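PDB 6OBV: fluvirucin B1 DH domain from module 1 from Actinomadura vulgaris, which probably eliminates water from the beta-hydroxyacyl intermediate of module 1 in fluvirucin B1 polyketide synthesis, leaving an alpha,beta-unsaturated chain. Local coordinates for residues 220-225 / 257-263; 201-206 / 236-240. All coordinates share one frame; numbering follows the deposited sequence.

Contact 1 (220-225 / 257-263)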
loop_
_atom_site.group_PDB
_atom_site.type_symbol
_atom_site.label_atom_id
_atom_site.label_comp_id
_atom_site.label_asym_id
_atom_site.label_seq_id
_atom_site.Cartn_x
_atom_site.Cartn_y
_atom_site.Cartn_z
ATOM N N ALA A 220 -24.322 -7.503 -5.382
ATOM C CA ALA A 220 -24.559 -6.799 -4.124
ATOM C C ALA A 220 -23.973 -7.538 -2.924
ATOM O O ALA A 220 -23.643 -6.902 -1.915
ATOM C CB ALA A 220 -26.058 -6.560 -3.928
ATOM N N GLY A 221 -23.836 -8.865 -3.011
ATOM C CA GLY A 221 -23.363 -9.643 -1.877
ATOM C C GLY A 221 -21.961 -9.283 -1.417
ATOM O O GLY A 221 -21.637 -9.422 -0.232
ATOM N N GLY A 222 -21.117 -8.804 -2.334
ATOM C CA GLY A 222 -19.769 -8.401 -1.983
ATOM C C GLY A 222 -19.646 -7.030 -1.353
ATOM O O GLY A 222 -18.612 -6.719 -0.752
ATOM N N TYR A 223 -20.665 -6.195 -1.476
ATOM C CA TYR A 223 -20.621 -4.899 -0.831
ATOM C C TYR A 223 -21.067 -5.028 0.619
ATOM O O TYR A 223 -21.803 -5.943 0.987
ATOM C CB TYR A 223 -21.498 -3.899 -1.580
ATOM C CG TYR A 223 -20.904 -3.473 -2.917
ATOM C CD1 TYR A 223 -19.954 -2.452 -2.987
ATOM C CD2 TYR A 223 -21.289 -4.086 -4.101
ATOM C CE1 TYR A 223 -19.401 -2.051 -4.189
ATOM C CE2 TYR A 223 -20.744 -3.691 -5.316
ATOM C CZ TYR A 223 -19.804 -2.667 -5.351
ATOM O OH TYR A 223 -19.255 -2.285 -6.555
ATOM N N GLY A 224 -20.574 -4.113 1.449
ATOM C CA GLY A 224 -21.192 -3.876 2.737
ATOM C C GLY A 224 -22.645 -3.489 2.532
ATOM O O GLY A 224 -23.551 -4.141 3.049
ATOM N N ILE A 225 -22.875 -2.419 1.771
ATOM C CA ILE A 225 -24.178 -2.132 1.181
ATOM C C ILE A 225 -23.920 -1.462 -0.163
ATOM O O ILE A 225 -23.171 -0.477 -0.238
ATOM C CB ILE A 225 -25.079 -1.274 2.100
ATOM C CG1 ILE A 225 -26.496 -1.230 1.495
ATOM C CG2 ILE A 225 -24.467 0.139 2.329
ATOM C CD1 ILE A 225 -27.634 -0.706 2.382
ATOM N N LEU A 257 -23.197 -0.241 9.780
ATOM C CA LEU A 257 -23.669 -1.321 8.935
ATOM C C LEU A 257 -23.856 -2.562 9.807
ATOM O O LEU A 257 -22.892 -3.094 10.370
ATOM C CB LEU A 257 -22.695 -1.553 7.794
ATOM C CG LEU A 257 -23.204 -2.535 6.773
ATOM C CD1 LEU A 257 -24.330 -1.888 6.006
ATOM C CD2 LEU A 257 -22.041 -2.854 5.895
ATOM N N LEU A 258 -25.107 -3.006 9.945
ATOM C CA LEU A 258 -25.434 -4.127 10.817
ATOM C C LEU A 258 -25.592 -5.455 10.080
ATOM O O LEU A 258 -25.523 -6.507 10.724
ATOM C CB LEU A 258 -26.723 -3.825 11.595
ATOM C CG LEU A 258 -26.758 -2.474 12.314
ATOM C CD1 LEU A 258 -28.057 -2.298 13.062
ATOM C CD2 LEU A 258 -25.572 -2.368 13.277
ATOM N N ALA A 259 -25.819 -5.436 8.764
ATOM C CA ALA A 259 -25.969 -6.656 7.975
ATOM C C ALA A 259 -25.516 -6.360 6.555
ATOM O O ALA A 259 -25.954 -5.369 5.972
ATOM C CB ALA A 259 -27.424 -7.155 7.980
ATOM N N SER A 260 -24.668 -7.222 6.003
ATOM C CA SER A 260 -23.945 -6.954 4.768
ATOM C C SER A 260 -24.676 -7.519 3.549
ATOM O O SER A 260 -25.475 -8.452 3.651
ATOM C CB SER A 260 -22.519 -7.533 4.856
ATOM O OG SER A 260 -22.499 -8.970 4.953
ATOM N N GLY A 261 -24.427 -6.906 2.394
ATOM C CA GLY A 261 -24.816 -7.475 1.110
ATOM C C GLY A 261 -26.297 -7.472 0.780
ATOM O O GLY A 261 -26.769 -8.394 0.113
ATOM N N ALA A 262 -27.049 -6.463 1.216
ATOM C CA ALA A 262 -28.478 -6.445 0.926
ATOM C C ALA A 262 -28.736 -6.053 -0.523
ATOM O O ALA A 262 -27.969 -5.293 -1.138
ATOM C CB ALA A 262 -29.219 -5.483 1.852
ATOM N N GLN A 263 -29.829 -6.592 -1.063
ATOM C CA GLN A 263 -30.345 -6.276 -2.391
ATOM C C GLN A 263 -31.586 -5.391 -2.353
ATOM O O GLN A 263 -31.761 -4.535 -3.222
ATOM C CB GLN A 263 -30.696 -7.560 -3.146
ATOM C CG GLN A 263 -29.673 -8.664 -3.050
ATOM C CD GLN A 263 -30.140 -9.916 -3.758
ATOM O OE1 GLN A 263 -30.898 -9.843 -4.733
ATOM N NE2 GLN A 263 -29.697 -11.076 -3.275
HETATM O O HOH W 1 -25.390 -4.725 -0.973
HETATM O O HOH W 2 -26.384 -4.463 3.538
#
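Gly224 and Gly261 join the two loops through their backbones: Gly261 N donates to Gly224 O at 3.0 Å, with an N-H...O angle of 156°. Ser260 adds a CA-H...O contact to Gly224 O at 3.3 Å. A second contact of this kind runs from Gly261 CA to Ala220 O, also 3.3 Å. Gly261 suits this place because its positive phi is readily adopted by glycine and its bare CA can approach the turn closely.

Two waters bridge the loops. Water 2 donates to Gly224 O and to Ala259 O and accepts from Ala262 N, so Gly224 O is gripped by both a peptide N-H and a water. Water 1 donates to Ala220 O and to Ala262 O, linking the loops a second time. The Ala220 CB methyl lies 3.6 Å from this same Ala262 O, a close backbone approach that suits so small a side chain.

The apolar part rests on Leu257. Its CG lies opposite the backbone N (chi1 -172°), which carries the forked end to the other loop: CD2 presses on Gly224 CA at 3.4 Å, while CD1 meets Ile225 CB at 4.0 Å. Glycine leaves room for that CD2 methyl.

The Glu84 carboxylate, from helix 79-92, accepts hydrogen bonds from the backbone N-H groups of Gly224 and Ile225 and so helps hold the turn. The seam thus ties the approach to helix 227-232, whose Leu230 and Leu229 meet Ile225 and Ala262, to the connection between strands 247-257 and 264-271.

Contact 2 (201-206 / 236-240)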
loop_
_atom_site.group_PDB
_atom_site.type_symbol
_atom_site.label_atom_id
_atom_site.label_comp_id
_atom_site.label_asym_id
_atom_site.label_seq_id
_atom_site.Cartn_x
_atom_site.Cartn_y
_atom_site.Cartn_z
ATOM N N ILE A 201 -45.983 8.113 3.694
ATOM C CA ILE A 201 -45.695 9.298 4.494
ATOM C C ILE A 201 -46.558 9.286 5.744
ATOM O O ILE A 201 -47.757 8.982 5.678
ATOM C CB ILE A 201 -45.908 10.589 3.689
ATOM C CG1 ILE A 201 -44.793 10.728 2.646
ATOM C CG2 ILE A 201 -45.860 11.786 4.592
ATOM C CD1 ILE A 201 -45.040 11.856 1.672
ATOM N N ARG A 202 -45.942 9.597 6.886
ATOM C CA ARG A 202 -46.664 9.741 8.149
ATOM C C ARG A 202 -46.065 10.923 8.897
ATOM O O ARG A 202 -44.901 10.865 9.314
ATOM C CB ARG A 202 -46.583 8.471 8.999
ATOM C CG ARG A 202 -47.356 8.614 10.344
ATOM C CD ARG A 202 -47.220 7.394 11.229
ATOM N NE ARG A 202 -45.831 7.128 11.599
ATOM C CZ ARG A 202 -45.465 6.102 12.360
ATOM N NH1 ARG A 202 -46.390 5.266 12.820
ATOM N NH2 ARG A 202 -44.185 5.913 12.659
ATOM N N GLY A 203 -46.853 11.979 9.092
ATOM C CA GLY A 203 -46.289 13.193 9.664
ATOM C C GLY A 203 -45.108 13.651 8.830
ATOM O O GLY A 203 -45.150 13.636 7.595
ATOM N N ASN A 204 -44.018 14.027 9.493
ATOM C CA ASN A 204 -42.803 14.393 8.770
ATOM C C ASN A 204 -41.833 13.217 8.577
ATOM O O ASN A 204 -40.639 13.446 8.349
ATOM C CB ASN A 204 -42.096 15.559 9.468
ATOM C CG ASN A 204 -41.721 15.248 10.911
ATOM O OD1 ASN A 204 -41.649 14.081 11.323
ATOM N ND2 ASN A 204 -41.479 16.299 11.691
ATOM N N GLU A 205 -42.322 11.974 8.643
ATOM C CA GLU A 205 -41.521 10.776 8.414
ATOM C C GLU A 205 -41.895 10.127 7.085
ATOM O O GLU A 205 -43.049 10.175 6.653
ATOM C CB GLU A 205 -41.718 9.747 9.535
ATOM C CG GLU A 205 -41.544 10.320 10.925
ATOM C CD GLU A 205 -41.976 9.366 12.023
ATOM O OE1 GLU A 205 -42.799 8.464 11.767
ATOM O OE2 GLU A 205 -41.484 9.521 13.156
ATOM N N VAL A 206 -40.917 9.482 6.466
ATOM C CA VAL A 206 -41.099 8.757 5.215
ATOM C C VAL A 206 -40.667 7.310 5.409
ATOM O O VAL A 206 -39.668 7.025 6.080
ATOM C CB VAL A 206 -40.299 9.387 4.057
ATOM C CG1 VAL A 206 -40.650 8.714 2.729
ATOM C CG2 VAL A 206 -40.562 10.858 3.987
ATOM N N ALA A 236 -36.380 8.885 -1.096
ATOM C CA ALA A 236 -37.748 9.116 -0.642
ATOM C C ALA A 236 -37.867 10.310 0.296
ATOM O O ALA A 236 -38.982 10.802 0.506
ATOM C CB ALA A 236 -38.285 7.872 0.057
ATOM N N THR A 237 -36.750 10.797 0.843
ATOM C CA THR A 237 -36.798 11.877 1.825
ATOM C C THR A 237 -37.267 13.187 1.220
ATOM O O THR A 237 -37.810 14.035 1.940
ATOM C CB THR A 237 -35.428 12.078 2.454
ATOM O OG1 THR A 237 -34.434 11.984 1.433
ATOM C CG2 THR A 237 -35.168 11.022 3.454
ATOM N N GLY A 238 -37.048 13.388 -0.083
ATOM C CA GLY A 238 -37.482 14.625 -0.728
ATOM C C GLY A 238 -38.985 14.781 -0.866
ATOM O O GLY A 238 -39.447 15.884 -1.190
ATOM N N LEU A 239 -39.753 13.715 -0.610
ATOM C CA LEU A 239 -41.198 13.763 -0.802
ATOM C C LEU A 239 -41.871 14.748 0.140
ATOM O O LEU A 239 -42.938 15.287 -0.183
ATOM C CB LEU A 239 -41.789 12.370 -0.617
ATOM C CG LEU A 239 -41.414 11.419 -1.759
ATOM C CD1 LEU A 239 -41.567 9.959 -1.354
ATOM C CD2 LEU A 239 -42.244 11.717 -3.007
ATOM N N ILE A 240 -41.280 15.001 1.306
ATOM C CA ILE A 240 -41.874 15.964 2.229
ATOM C C ILE A 240 -41.386 17.378 1.926
ATOM O O ILE A 240 -42.190 18.281 1.653
ATOM C CB ILE A 240 -41.576 15.568 3.687
ATOM C CG1 ILE A 240 -41.997 14.114 3.906
ATOM C CG2 ILE A 240 -42.262 16.530 4.654
ATOM C CD1 ILE A 240 -42.316 13.769 5.299
#
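Ile240 lays its CD1 methyl over one face of the flat peptide group between Asn204 and Glu205, 3.4 Å from Asn204 C. A second flat group, the Arg202 guanidinium, receives Glu205 OE1 at its edge and in its plane. Arg202 NH2 reaches the syn lone pair of OE1 at 3.0 Å, and Arg202 NE adds a weak bond. This salt bridge spans the base of a type II' turn, in which Gly203 takes the positive phi that glycine tolerates well. Arg202 and Glu205 direct their CB atoms away from 236-240, which leaves the facing side to apolar residues.

Val206 is the centre of that side. Its first torsion (chi1 -173°) turns CG1 to Ala236, whose CB it meets at 3.7 Å, and leaves CG2, anti to the carbonyl carbon, for Ile240 CG1 at 3.6 Å. The Val206 and Ile240 chains run past each other in opposite directions. Alanine suits position 236, where the backbone comes close enough for Val206 CG1 to lie 3.5 Å from Ala236 O. On the neighbouring strand, Ile201 CD1 reaches Leu239 CB at 4.0 Å, the two chains crossing at a slant.

The short helix 238-241 and the turn before it therefore lie against one face of the hairpin of strands 196-202 and 205-211, with Ile240 reaching its turn. Ala236 and Leu239 extend the packing onto Ala208, Leu196 and Ala199, while Thr237 touches Ala269 of adjoining strand 264-271.

The two contacts interleave along the chain: 201-206, 220-225, 236-240, then 257-263, so each bridges across a segment of the other. Their centres lie 25 Å apart and their nearest atoms about 13 Å, without touching. Strand 205-211 leaves contact 2 and leads through helix 214-218 to contact 1; strand 264-271, which follows contact 1, pairs with strand 205-211. Contact 1 joins two loops, one of them the connection from strand 247-257 to strand 264-271, nearer the chain's centre; contact 2 lays a short helix on a hairpin further out. Dehydratase domains of this family have a double-hotdog fold, in which helices pack on antiparallel strands, and contact 2 is packing of this kind.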